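Local coordinates for halocarboxylic acid dehalogenase DehI (Pseudomonas putida, PDB 3BJX), which probably hydrolyses the carbon-halogen bond of alpha-halocarboxylic acids, as a group I haloacid dehalogenase with an all-helical fold, at residues E103-A108 against P212-I217; R120-F125 against H293-L298; A193-H198 against V222-A227; E230-K235 against I284-I289. All blocks are in the same frame, centred on the assembly; numbering follows the deposited sequence.

Contact 1: E103-A108 against P212-I217; sequences ERLYAA and PKVLQI
Lys213 reaches Ala108 with a nearly extended chain, CG anti to the backbone N (chi1 -172°), which carries its outer carbons past the methyl group: CE lies 3.7 Å from Ala108 CB. Its ammonium then comes within 3.5 Å of the carbonyl, Lys213 NZ to Ala108 O, a weak hydrogen bond. One residue on, Val214 turns a single branch to the contact, and its CG2 is 4.2 Å from Leu105 CD2; the two side chains cross at about a right angle, and Phe110 packs against both. Ile217 makes the largest contribution. Its CD1 lies 3.7 Å from Ala108 CB and 4.0 Å from Leu105 CD2, and the same methyl sits 3.5 Å above the guanidinium plane of Arg104, over the centre of that face. Arg104 meets it from the opposite direction, its chain bent at chi2 (64°) so that CG touches Ile217 CG2 while the flat head folds back across CD1. Helix 101-107 and helix 212-223 are thereby joined close to the C-terminal end of the first, their short segments inclined at 132°. The chemistry is divided: aliphatic carbon covers a guanidinium face while Arg104 NE forms a salt bridge with Glu221, and the ammonium of Lys213 lies near a carbonyl at a helix C-terminus, where the helix dipole would probably favour positive charge.

Contact 2: R120-F125 against H293-L298; sequences RVLYAF and HITECL
Leu122 meets three residues of helix 267-299, and the separation of its CA from that of Thr295, 6.5 Å, marks the closest backbone approach of the two segments. Its isobutyl group forks beside Ile294: CD2 is 3.8 Å from Ile294 CG2 and CD1 nearly as close to the same methyl, so one isoleucine branch lies against both arms of the leucine, the side chains crossing at about a right angle. CD1 also reaches toward the next turn, 4.2 Å from Leu298 CD2. Nearer the backbone, Leu122 and Thr295 slide past each other in opposite directions, with CB 3.7 Å from Thr295 OG1. That hydroxyl is buried beside carbon on this side, but it is hydrogen-bonded to Ile291 O one turn back in its own helix and to Asn126 ND2 across the interface.

Tyr123 follows, and its ring rather than its CB comes to the contact. With OG1 of Thr295 beside its backbone N (chi1 -48°), CG2 falls anti to that N and meets the ring obliquely, 3.5 Å from Tyr123 CE1. Beyond this, Tyr123 OH is hydrogen-bonded to Asp299 OD2, just past the second segment, so polar bonds border the apolar packing. With axes 10.2 Å apart and inclined at 135°, the contact joins the long helices 112-143 and 267-299. Helix 212-223 packs on Ile294 through Val218, Val222 and Leu223, while helix 101-107 closes over Ile294 and Leu298 through Leu101.

Contact 3: A193-H198 against V222-A227; sequences ADLHYH and VLAPVA. With SO4 (sulfate ion), chain K.
Leu195 and His196 face Leu223, Ala224 and Ala227 at the place where helix 183-195 ends in a Schellman motif. Leu195 drives one branch into the opposing turn: CD2 is 3.8 Å from Ala224 CA and 4.0 Å from Ala227 CB, while CD1 lies against the Ala224 methyl. Its CG stands anti to the backbone N (chi1 -159°), which extends the fork across to the second segment. The imidazole of His196 is met on two sides. Ala227 CB sits over a face, 4.2 Å from the ring centroid and 16° off its normal, a CH-pi contact; Leu223 CD1 comes in at the edge, in the ring plane, 3.6 Å from CE1 of His196.

Both ring nitrogens have partners beyond the two segments, ND1 with Val192 O and NE2 with Ser290 OG, which fixes how the ring is rotated. Backbone bonds shape both sides as well. Tyr197 takes a positive phi (50°), and His198 N reaches back to Ala193 O at 2.8 Å, the long bond of the motif, with Tyr197 N bonded to Asp194 O. Opposite, Leu223 O accepts from both Val226 N and Ala227 N, the latter at 2.8 Å, and this curls the chain so that Ala227 faces the histidine. Further out, the second subunit approaches the helix end: its Arg146 forms a salt bridge with Asp194, and its Arg244 makes a cation-pi contact with Tyr197. The phenol of Tyr197 ends on a sulfate probably taken from the crystallisation liquor, OH donating to O1 in the plane of the ring at 2.8 Å.

Contact 4: E230-K235 against I284-I289; sequences EQYDAK and IADITI
The carbonyl oxygen of Asp286 is approached by two hydroxyls: Tyr232 OH lies 2.7 Å from Asp286 O, and Ser290 OG is hydrogen-bonded to the same oxygen. The tyrosine bond is weak in geometry and not settled, because the one phenol proton has another acceptor within reach; Tyr232 OH is also hydrogen-bonded with Ser290 OG, making a compact polar cluster. Tyr232 reaches it by setting CG anti to its backbone N (chi1 -178°), which throws the ring across to helix 267-299. On the way the ring passes Ile289, which it crosses obliquely; CE1 is 3.6 Å from Ile289 CG2. The other branch of that isoleucine serves Lys235, whose CG lies 3.5 Å from Ile289 CD1. Bends at chi2 and chi3 of Lys235 turn the amine away to Glu238 and to Arg90 O, so only the inner methylenes pack here.

Asp286 CB also touches the hydroxyl, 3.4 Å from Tyr232 OH, and the carboxylate plane is turned 43° from the ring. OD1 bonds to Ser236 OG; OD2 takes a hydrogen bond with His198 NE2 and a salt bridge with Arg228. That arginine also pairs with Asp233 OD1, which lies 5.8 Å from Asp286 OD1, and Asp233 OD2 meets Arg237 of the second subunit. The contact therefore combines an aliphatic patch around Ile289 with a polar network that runs from the buried Asp286 out to the partly exposed Asp233. Arg228, bridging two carboxylates on different helices, would be expected to offset their mutual repulsion and to link this helix pair electrostatically to the dimer interface.

In the fold
Contacts 2, 3 and 4 form a continuous cluster, with contact 1 joined at its edge. Contacts 3 and 4 are the closest pair, centres about 10 Å apart, and His198 CE1 lies 3.5 Å from Ile287 CD1; both meet the second subunit. Contacts 2 and 4 share helix 267-299. Helix 212-223 serves contacts 1 and 3, and Cys297 SG of contact 2 touches Val222 CG1 at 3.8 Å. Contact 1 reaches contact 2 through Leu105 CD1 and Leu298 CD1, 4.2 Å apart, but stays about 10 Å from contact 4 at the nearest atoms. A different sulfate, probably from the crystallisation liquor, lies about 5 Å from the Ile287 side chain and may mark a pocket.

Contact 1: E103-A108 against P212-I217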
loop_
_atom_site.group_PDB
_atom_site.type_symbol
_atom_site.label_atom_id
_atom_site.label_comp_id
_atom_site.label_asym_id
_atom_site.label_seq_id
_atom_site.Cartn_x
_atom_site.Cartn_y
_atom_site.Cartn_z
ATOM N N GLU A 103 0.850 35.561 4.754
ATOM C CA GLU A 103 1.966 36.484 5.066
ATOM C C GLU A 103 3.337 35.950 4.602
ATOM O O GLU A 103 4.204 36.716 4.181
ATOM C CB GLU A 103 2.021 36.815 6.568
ATOM C CG GLU A 103 0.878 37.701 7.127
ATOM C CD GLU A 103 0.732 39.072 6.421
ATOM O OE1 GLU A 103 1.739 39.653 5.919
ATOM O OE2 GLU A 103 -0.416 39.577 6.380
ATOM N N ARG A 104 3.518 34.631 4.694
ATOM C CA ARG A 104 4.701 33.945 4.177
ATOM C C ARG A 104 4.866 34.095 2.676
ATOM O O ARG A 104 5.979 34.269 2.180
ATOM C CB ARG A 104 4.660 32.448 4.556
ATOM C CG ARG A 104 5.800 31.603 3.960
ATOM C CD ARG A 104 7.157 32.065 4.497
ATOM N NE ARG A 104 8.319 31.444 3.855
ATOM C CZ ARG A 104 9.055 31.998 2.897
ATOM N NH1 ARG A 104 8.755 33.203 2.430
ATOM N NH2 ARG A 104 10.108 31.338 2.395
ATOM N N LEU A 105 3.761 33.977 1.949
ATOM C CA LEU A 105 3.785 34.107 0.503
ATOM C C LEU A 105 3.970 35.566 0.098
ATOM O O LEU A 105 4.646 35.845 -0.880
ATOM C CB LEU A 105 2.532 33.470 -0.133
ATOM C CG LEU A 105 2.488 31.929 0.005
ATOM C CD1 LEU A 105 1.134 31.386 -0.418
ATOM C CD2 LEU A 105 3.648 31.225 -0.726
ATOM N N TYR A 106 3.415 36.494 0.877
ATOM C CA TYR A 106 3.765 37.904 0.742
ATOM C C TYR A 106 5.272 38.093 0.802
ATOM O O TYR A 106 5.858 38.725 -0.077
ATOM C CB TYR A 106 3.134 38.739 1.859
ATOM C CG TYR A 106 1.645 38.971 1.730
ATOM C CD1 TYR A 106 1.007 38.950 0.491
ATOM C CD2 TYR A 106 0.891 39.280 2.847
ATOM C CE1 TYR A 106 -0.362 39.195 0.388
ATOM C CE2 TYR A 106 -0.477 39.527 2.757
ATOM C CZ TYR A 106 -1.098 39.486 1.535
ATOM O OH TYR A 106 -2.462 39.721 1.487
ATOM N N ALA A 107 5.884 37.550 1.856
ATOM C CA ALA A 107 7.315 37.647 2.088
ATOM C C ALA A 107 8.112 37.040 0.939
ATOM O O ALA A 107 9.236 37.469 0.658
ATOM C CB ALA A 107 7.674 36.981 3.400
ATOM N N ALA A 108 7.533 36.044 0.273
ATOM C CA ALA A 108 8.124 35.519 -0.953
ATOM C C ALA A 108 7.673 36.360 -2.154
ATOM O O ALA A 108 8.163 36.164 -3.264
ATOM C CB ALA A 108 7.752 34.053 -1.128
ATOM N N PRO A 212 6.875 27.099 -8.770
ATOM C CA PRO A 212 7.902 26.298 -8.100
ATOM C C PRO A 212 8.253 26.745 -6.692
ATOM O O PRO A 212 8.521 25.901 -5.871
ATOM C CB PRO A 212 9.118 26.427 -9.035
ATOM C CG PRO A 212 8.513 26.571 -10.368
ATOM C CD PRO A 212 7.304 27.459 -10.142
ATOM N N LYS A 213 8.239 28.039 -6.412
ATOM C CA LYS A 213 8.605 28.548 -5.085
ATOM C C LYS A 213 7.486 28.331 -4.061
ATOM O O LYS A 213 7.767 28.175 -2.871
ATOM C CB LYS A 213 9.005 30.038 -5.167
ATOM C CG LYS A 213 9.591 30.618 -3.855
ATOM C CD LYS A 213 9.586 32.149 -3.868
ATOM C CE LYS A 213 10.653 32.727 -2.903
ATOM N NZ LYS A 213 10.994 34.184 -3.160
ATOM N N VAL A 214 6.231 28.333 -4.515
ATOM C CA VAL A 214 5.083 27.979 -3.677
ATOM C C VAL A 214 5.214 26.511 -3.229
ATOM O O VAL A 214 5.036 26.181 -2.036
ATOM C CB VAL A 214 3.721 28.181 -4.439
ATOM C CG1 VAL A 214 2.573 27.473 -3.728
ATOM C CG2 VAL A 214 3.400 29.658 -4.611
ATOM N N LEU A 215 5.544 25.647 -4.187
ATOM C CA LEU A 215 5.706 24.228 -3.941
ATOM C C LEU A 215 6.861 23.990 -2.965
ATOM O O LEU A 215 6.744 23.167 -2.041
ATOM C CB LEU A 215 5.931 23.457 -5.242
ATOM C CG LEU A 215 6.176 21.937 -5.111
ATOM C CD1 LEU A 215 5.080 21.217 -4.317
ATOM C CD2 LEU A 215 6.325 21.323 -6.469
ATOM N N GLN A 216 7.954 24.727 -3.149
ATOM C CA GLN A 216 9.077 24.635 -2.230
ATOM C C GLN A 216 8.703 24.990 -0.784
ATOM O O GLN A 216 8.966 24.216 0.131
ATOM C CB GLN A 216 10.223 25.504 -2.725
ATOM C CG GLN A 216 11.411 25.500 -1.792
ATOM C CD GLN A 216 12.708 25.745 -2.514
ATOM O OE1 GLN A 216 12.841 26.710 -3.280
ATOM N NE2 GLN A 216 13.685 24.873 -2.279
ATOM N N ILE A 217 8.097 26.162 -0.596
ATOM C CA ILE A 217 7.663 26.667 0.710
ATOM C C ILE A 217 6.676 25.726 1.392
ATOM O O ILE A 217 6.840 25.397 2.573
ATOM C CB ILE A 217 7.035 28.088 0.573
ATOM C CG1 ILE A 217 8.111 29.116 0.209
ATOM C CG2 ILE A 217 6.296 28.514 1.837
ATOM C CD1 ILE A 217 7.567 30.501 -0.036
#

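Contact 2: R120-F125 against H293-L298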
loop_
_atom_site.group_PDB
_atom_site.type_symbol
_atom_site.label_atom_id
_atom_site.label_comp_id
_atom_site.label_asym_id
_atom_site.label_seq_id
_atom_site.Cartn_x
_atom_site.Cartn_y
_atom_site.Cartn_z
ATOM N N ARG A 120 -7.161 28.709 -5.719
ATOM C CA ARG A 120 -8.118 28.122 -6.671
ATOM C C ARG A 120 -7.792 26.657 -6.907
ATOM O O ARG A 120 -8.694 25.808 -6.957
ATOM C CB ARG A 120 -8.128 28.882 -8.010
ATOM C CG ARG A 120 -8.741 30.297 -7.938
ATOM C CD ARG A 120 -8.842 31.023 -9.303
ATOM N NE ARG A 120 -10.061 30.676 -10.055
ATOM C CZ ARG A 120 -10.072 30.032 -11.226
ATOM N NH1 ARG A 120 -8.925 29.645 -11.794
ATOM N NH2 ARG A 120 -11.226 29.762 -11.838
ATOM N N VAL A 121 -6.498 26.393 -7.059
ATOM C CA VAL A 121 -5.909 25.065 -7.222
ATOM C C VAL A 121 -6.091 24.237 -5.953
ATOM O O VAL A 121 -6.586 23.106 -5.995
ATOM C CB VAL A 121 -4.372 25.186 -7.563
ATOM C CG1 VAL A 121 -3.634 23.826 -7.430
ATOM C CG2 VAL A 121 -4.173 25.830 -8.944
ATOM N N LEU A 122 -5.703 24.802 -4.813
ATOM C CA LEU A 122 -5.866 24.099 -3.549
ATOM C C LEU A 122 -7.333 23.647 -3.360
ATOM O O LEU A 122 -7.586 22.495 -2.977
ATOM C CB LEU A 122 -5.351 24.941 -2.371
ATOM C CG LEU A 122 -3.848 25.248 -2.223
ATOM C CD1 LEU A 122 -3.623 26.323 -1.148
ATOM C CD2 LEU A 122 -3.043 24.004 -1.896
ATOM N N TYR A 123 -8.284 24.525 -3.689
ATOM C CA TYR A 123 -9.733 24.243 -3.515
ATOM C C TYR A 123 -10.290 23.171 -4.440
ATOM O O TYR A 123 -11.148 22.372 -4.025
ATOM C CB TYR A 123 -10.557 25.526 -3.674
ATOM C CG TYR A 123 -10.558 26.426 -2.446
ATOM C CD1 TYR A 123 -9.483 26.402 -1.530
ATOM C CD2 TYR A 123 -11.598 27.302 -2.207
ATOM C CE1 TYR A 123 -9.457 27.210 -0.420
ATOM C CE2 TYR A 123 -11.579 28.120 -1.091
ATOM C CZ TYR A 123 -10.494 28.061 -0.204
ATOM O OH TYR A 123 -10.446 28.850 0.905
ATOM N N ALA A 124 -9.841 23.163 -5.695
ATOM C CA ALA A 124 -10.275 22.148 -6.645
ATOM C C ALA A 124 -9.872 20.768 -6.159
ATOM O O ALA A 124 -10.587 19.787 -6.395
ATOM C CB ALA A 124 -9.682 22.407 -8.045
ATOM N N PHE A 125 -8.706 20.689 -5.527
ATOM C CA PHE A 125 -8.166 19.436 -5.046
ATOM C C PHE A 125 -8.805 19.020 -3.752
ATOM O O PHE A 125 -9.138 17.852 -3.612
ATOM C CB PHE A 125 -6.640 19.475 -4.903
ATOM C CG PHE A 125 -5.926 19.288 -6.198
ATOM C CD1 PHE A 125 -5.821 18.041 -6.755
ATOM C CD2 PHE A 125 -5.402 20.377 -6.884
ATOM C CE1 PHE A 125 -5.188 17.870 -7.969
ATOM C CE2 PHE A 125 -4.780 20.203 -8.096
ATOM C CZ PHE A 125 -4.680 18.959 -8.646
ATOM N N HIS A 293 -4.264 20.548 4.936
ATOM C CA HIS A 293 -3.340 21.216 5.854
ATOM C C HIS A 293 -2.765 22.508 5.325
ATOM O O HIS A 293 -2.803 23.511 6.016
ATOM C CB HIS A 293 -2.198 20.323 6.325
ATOM C CG HIS A 293 -1.480 20.884 7.514
ATOM N ND1 HIS A 293 -2.116 21.129 8.715
ATOM C CD2 HIS A 293 -0.193 21.278 7.680
ATOM C CE1 HIS A 293 -1.245 21.633 9.570
ATOM N NE2 HIS A 293 -0.075 21.738 8.966
ATOM N N ILE A 294 -2.234 22.493 4.110
ATOM C CA ILE A 294 -1.743 23.718 3.472
ATOM C C ILE A 294 -2.857 24.771 3.374
ATOM O O ILE A 294 -2.660 25.924 3.717
ATOM C CB ILE A 294 -1.171 23.398 2.066
ATOM C CG1 ILE A 294 0.159 22.642 2.185
ATOM C CG2 ILE A 294 -1.011 24.655 1.216
ATOM C CD1 ILE A 294 0.565 21.851 0.921
ATOM N N THR A 295 -4.031 24.358 2.909
ATOM C CA THR A 295 -5.203 25.239 2.839
ATOM C C THR A 295 -5.538 25.891 4.168
ATOM O O THR A 295 -5.857 27.082 4.211
ATOM C CB THR A 295 -6.424 24.495 2.301
ATOM O OG1 THR A 295 -6.035 23.776 1.121
ATOM C CG2 THR A 295 -7.542 25.459 1.936
ATOM N N GLU A 296 -5.445 25.115 5.245
ATOM C CA GLU A 296 -5.742 25.598 6.585
ATOM C C GLU A 296 -4.728 26.653 7.050
ATOM O O GLU A 296 -5.086 27.611 7.733
ATOM C CB GLU A 296 -5.785 24.423 7.563
ATOM C CG GLU A 296 -6.307 24.773 8.950
ATOM C CD GLU A 296 -6.108 23.663 9.970
ATOM O OE1 GLU A 296 -5.883 22.478 9.603
ATOM O OE2 GLU A 296 -6.169 23.991 11.168
ATOM N N CYS A 297 -3.462 26.460 6.691
ATOM C CA CYS A 297 -2.413 27.408 7.021
ATOM C C CYS A 297 -2.625 28.690 6.268
ATOM O O CYS A 297 -2.151 29.733 6.699
ATOM C CB CYS A 297 -1.044 26.855 6.659
ATOM S SG CYS A 297 -0.421 25.576 7.762
ATOM N N LEU A 298 -3.344 28.611 5.144
ATOM C CA LEU A 298 -3.626 29.781 4.320
ATOM C C LEU A 298 -4.892 30.524 4.754
ATOM O O LEU A 298 -4.843 31.735 4.967
ATOM C CB LEU A 298 -3.713 29.408 2.838
ATOM C CG LEU A 298 -3.725 30.591 1.853
ATOM C CD1 LEU A 298 -2.379 31.299 1.840
ATOM C CD2 LEU A 298 -4.134 30.164 0.431
#

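Contact 3: A193-H198 against V222-A227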
loop_
_atom_site.group_PDB
_atom_site.type_symbol
_atom_site.label_atom_id
_atom_site.label_comp_id
_atom_site.label_asym_id
_atom_site.label_seq_id
_atom_site.Cartn_x
_atom_site.Cartn_y
_atom_site.Cartn_z
ATOM N N ALA A 193 7.279 13.907 -2.798
ATOM C CA ALA A 193 6.919 12.504 -2.887
ATOM C C ALA A 193 7.691 11.660 -1.844
ATOM O O ALA A 193 7.080 10.944 -1.054
ATOM C CB ALA A 193 7.175 12.000 -4.296
ATOM N N ASP A 194 9.021 11.751 -1.843
ATOM C CA ASP A 194 9.828 11.098 -0.812
ATOM C C ASP A 194 9.435 11.527 0.610
ATOM O O ASP A 194 9.361 10.688 1.505
ATOM C CB ASP A 194 11.330 11.291 -1.055
ATOM C CG ASP A 194 11.849 10.495 -2.253
ATOM O OD1 ASP A 194 11.162 9.553 -2.730
ATOM O OD2 ASP A 194 12.965 10.818 -2.727
ATOM N N LEU A 195 9.156 12.811 0.817
ATOM C CA LEU A 195 8.688 13.295 2.131
ATOM C C LEU A 195 7.518 12.480 2.723
ATOM O O LEU A 195 7.466 12.245 3.921
ATOM C CB LEU A 195 8.303 14.771 2.066
ATOM C CG LEU A 195 8.289 15.537 3.403
ATOM C CD1 LEU A 195 9.660 16.123 3.702
ATOM C CD2 LEU A 195 7.241 16.638 3.379
ATOM N N HIS A 196 6.594 12.061 1.864
ATOM C CA HIS A 196 5.405 11.320 2.262
ATOM C C HIS A 196 5.644 9.807 2.170
ATOM O O HIS A 196 4.744 9.005 2.431
ATOM C CB HIS A 196 4.257 11.694 1.326
ATOM C CG HIS A 196 3.753 13.095 1.502
ATOM N ND1 HIS A 196 4.408 14.196 0.992
ATOM C CD2 HIS A 196 2.627 13.568 2.091
ATOM C CE1 HIS A 196 3.728 15.288 1.290
ATOM N NE2 HIS A 196 2.639 14.936 1.950
ATOM N N TYR A 197 6.873 9.440 1.794
ATOM C CA TYR A 197 7.233 8.077 1.380
ATOM C C TYR A 197 6.269 7.537 0.344
ATOM O O TYR A 197 5.685 6.451 0.510
ATOM C CB TYR A 197 7.430 7.141 2.594
ATOM C CG TYR A 197 8.605 7.588 3.430
ATOM C CD1 TYR A 197 9.906 7.292 3.039
ATOM C CD2 TYR A 197 8.417 8.353 4.581
ATOM C CE1 TYR A 197 10.995 7.727 3.769
ATOM C CE2 TYR A 197 9.505 8.787 5.337
ATOM C CZ TYR A 197 10.795 8.472 4.920
ATOM O OH TYR A 197 11.881 8.901 5.663
ATOM N N HIS A 198 6.111 8.315 -0.722
ATOM C CA HIS A 198 5.220 7.999 -1.840
ATOM C C HIS A 198 6.024 7.538 -3.065
ATOM O O HIS A 198 7.210 7.821 -3.174
ATOM C CB HIS A 198 4.437 9.253 -2.233
ATOM C CG HIS A 198 3.258 9.555 -1.350
ATOM N ND1 HIS A 198 2.618 10.778 -1.366
ATOM C CD2 HIS A 198 2.605 8.801 -0.434
ATOM C CE1 HIS A 198 1.607 10.750 -0.511
ATOM N NE2 HIS A 198 1.573 9.560 0.061
ATOM N N VAL A 222 5.822 23.938 5.342
ATOM C CA VAL A 222 4.472 23.582 5.777
ATOM C C VAL A 222 4.351 22.065 6.003
ATOM O O VAL A 222 3.936 21.636 7.064
ATOM C CB VAL A 222 3.332 24.141 4.813
ATOM C CG1 VAL A 222 1.925 23.831 5.356
ATOM C CG2 VAL A 222 3.474 25.648 4.583
ATOM N N LEU A 223 4.726 21.256 5.023
ATOM C CA LEU A 223 4.484 19.817 5.124
ATOM C C LEU A 223 5.578 19.041 5.852
ATOM O O LEU A 223 5.297 17.990 6.450
ATOM C CB LEU A 223 4.234 19.206 3.748
ATOM C CG LEU A 223 2.970 19.617 2.976
ATOM C CD1 LEU A 223 2.853 18.799 1.685
ATOM C CD2 LEU A 223 1.708 19.456 3.835
ATOM N N ALA A 224 6.818 19.549 5.817
ATOM C CA ALA A 224 7.931 18.804 6.438
ATOM C C ALA A 224 7.734 18.489 7.937
ATOM O O ALA A 224 8.017 17.371 8.364
ATOM C CB ALA A 224 9.293 19.473 6.162
ATOM N N PRO A 225 7.245 19.465 8.737
ATOM C CA PRO A 225 7.046 19.113 10.141
ATOM C C PRO A 225 5.824 18.254 10.443
ATOM O O PRO A 225 5.683 17.800 11.582
ATOM C CB PRO A 225 6.904 20.487 10.824
ATOM C CG PRO A 225 6.339 21.362 9.789
ATOM C CD PRO A 225 6.926 20.889 8.484
ATOM N N VAL A 226 4.937 18.052 9.462
ATOM C CA VAL A 226 3.690 17.327 9.724
ATOM C C VAL A 226 3.573 15.971 9.054
ATOM O O VAL A 226 3.069 15.028 9.671
ATOM C CB VAL A 226 2.412 18.158 9.419
ATOM C CG1 VAL A 226 2.310 19.311 10.364
ATOM C CG2 VAL A 226 2.392 18.644 7.974
ATOM N N ALA A 227 4.002 15.880 7.795
ATOM C CA ALA A 227 3.903 14.651 7.030
ATOM C C ALA A 227 4.615 13.497 7.728
ATOM O O ALA A 227 5.681 13.682 8.312
ATOM C CB ALA A 227 4.461 14.856 5.631
HETATM S S SO4 K . 14.364 7.195 6.506
HETATM O O1 SO4 K . 14.592 8.600 6.160
HETATM O O2 SO4 K . 13.598 7.089 7.748
HETATM O O3 SO4 K . 13.609 6.564 5.428
HETATM O O4 SO4 K . 15.641 6.507 6.673
#

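Contact 4: E230-K235 against I284-I289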
loop_
_atom_site.group_PDB
_atom_site.type_symbol
_atom_site.label_atom_id
_atom_site.label_comp_id
_atom_site.label_asym_id
_atom_site.label_seq_id
_atom_site.Cartn_x
_atom_site.Cartn_y
_atom_site.Cartn_z
ATOM N N GLU A 230 3.309 10.746 13.722
ATOM C CA GLU A 230 2.336 9.852 14.354
ATOM C C GLU A 230 0.901 10.309 14.132
ATOM O O GLU A 230 0.055 9.529 13.681
ATOM C CB GLU A 230 2.580 9.804 15.864
ATOM C CG GLU A 230 3.112 8.508 16.416
ATOM C CD GLU A 230 3.284 8.578 17.940
ATOM O OE1 GLU A 230 2.648 9.461 18.579
ATOM O OE2 GLU A 230 4.061 7.750 18.492
ATOM N N GLN A 231 0.648 11.573 14.469
ATOM C CA GLN A 231 -0.664 12.200 14.342
ATOM C C GLN A 231 -1.171 12.206 12.892
ATOM O O GLN A 231 -2.371 11.995 12.635
ATOM C CB GLN A 231 -0.623 13.615 14.932
ATOM C CG GLN A 231 -1.985 14.299 15.046
ATOM C CD GLN A 231 -2.041 15.362 16.131
ATOM O OE1 GLN A 231 -1.007 15.908 16.544
ATOM N NE2 GLN A 231 -3.261 15.665 16.606
ATOM N N TYR A 232 -0.241 12.425 11.957
ATOM C CA TYR A 232 -0.521 12.394 10.510
ATOM C C TYR A 232 -0.849 10.974 10.012
ATOM O O TYR A 232 -1.808 10.767 9.252
ATOM C CB TYR A 232 0.663 12.984 9.744
ATOM C CG TYR A 232 0.491 13.054 8.241
ATOM C CD1 TYR A 232 0.089 14.239 7.622
ATOM C CD2 TYR A 232 0.763 11.936 7.431
ATOM C CE1 TYR A 232 -0.049 14.304 6.271
ATOM C CE2 TYR A 232 0.628 11.993 6.088
ATOM C CZ TYR A 232 0.206 13.170 5.501
ATOM O OH TYR A 232 0.052 13.227 4.128
ATOM N N ASP A 233 -0.047 10.006 10.440
ATOM C CA ASP A 233 -0.271 8.616 10.087
ATOM C C ASP A 233 -1.614 8.156 10.648
ATOM O O ASP A 233 -2.394 7.508 9.947
ATOM C CB ASP A 233 0.878 7.728 10.599
ATOM C CG ASP A 233 2.151 7.816 9.739
ATOM O OD1 ASP A 233 2.143 8.430 8.646
ATOM O OD2 ASP A 233 3.188 7.273 10.176
ATOM N N ALA A 234 -1.892 8.529 11.899
ATOM C CA ALA A 234 -3.158 8.186 12.550
ATOM C C ALA A 234 -4.381 8.747 11.827
ATOM O O ALA A 234 -5.417 8.083 11.728
ATOM C CB ALA A 234 -3.145 8.632 14.009
ATOM N N LYS A 235 -4.260 9.968 11.332
ATOM C CA LYS A 235 -5.323 10.619 10.588
ATOM C C LYS A 235 -5.565 9.953 9.226
ATOM O O LYS A 235 -6.717 9.811 8.820
ATOM C CB LYS A 235 -4.995 12.114 10.401
ATOM C CG LYS A 235 -6.038 12.908 9.634
ATOM C CD LYS A 235 -7.365 12.859 10.310
ATOM C CE LYS A 235 -7.428 13.718 11.579
ATOM N NZ LYS A 235 -8.782 13.575 12.232
ATOM N N ILE A 284 -4.029 8.711 -1.612
ATOM C CA ILE A 284 -5.101 9.713 -1.648
ATOM C C ILE A 284 -5.422 10.216 -0.250
ATOM O O ILE A 284 -5.507 11.431 -0.039
ATOM C CB ILE A 284 -6.420 9.188 -2.243
ATOM C CG1 ILE A 284 -6.203 8.413 -3.547
ATOM C CG2 ILE A 284 -7.426 10.365 -2.409
ATOM C CD1 ILE A 284 -5.998 9.237 -4.746
ATOM N N ALA A 285 -5.640 9.304 0.699
ATOM C CA ALA A 285 -5.779 9.712 2.117
ATOM C C ALA A 285 -4.658 10.682 2.516
ATOM O O ALA A 285 -4.944 11.776 3.013
ATOM C CB ALA A 285 -5.834 8.522 3.062
ATOM N N ASP A 286 -3.396 10.310 2.280
ATOM C CA ASP A 286 -2.263 11.162 2.679
ATOM C C ASP A 286 -2.369 12.522 2.022
ATOM O O ASP A 286 -2.162 13.550 2.690
ATOM C CB ASP A 286 -0.913 10.568 2.260
ATOM C CG ASP A 286 -0.586 9.257 2.953
ATOM O OD1 ASP A 286 -1.190 8.906 3.982
ATOM O OD2 ASP A 286 0.313 8.568 2.450
ATOM N N ILE A 287 -2.641 12.520 0.709
ATOM C CA ILE A 287 -2.690 13.756 -0.062
ATOM C C ILE A 287 -3.893 14.583 0.342
ATOM O O ILE A 287 -3.777 15.807 0.461
ATOM C CB ILE A 287 -2.646 13.549 -1.620
ATOM C CG1 ILE A 287 -1.367 12.816 -2.069
ATOM C CG2 ILE A 287 -2.728 14.888 -2.336
ATOM C CD1 ILE A 287 -0.049 13.530 -1.746
ATOM N N THR A 288 -5.036 13.929 0.561
ATOM C CA THR A 288 -6.213 14.614 1.084
ATOM C C THR A 288 -5.844 15.439 2.336
ATOM O O THR A 288 -6.212 16.618 2.453
ATOM C CB THR A 288 -7.434 13.653 1.379
ATOM O OG1 THR A 288 -7.942 13.088 0.161
ATOM C CG2 THR A 288 -8.581 14.443 2.020
ATOM N N ILE A 289 -5.112 14.825 3.262
ATOM C CA ILE A 289 -4.665 15.520 4.474
ATOM C C ILE A 289 -3.663 16.651 4.232
ATOM O O ILE A 289 -3.783 17.717 4.840
ATOM C CB ILE A 289 -4.050 14.516 5.511
ATOM C CG1 ILE A 289 -5.103 13.504 5.974
ATOM C CG2 ILE A 289 -3.465 15.247 6.705
ATOM C CD1 ILE A 289 -4.477 12.239 6.537
#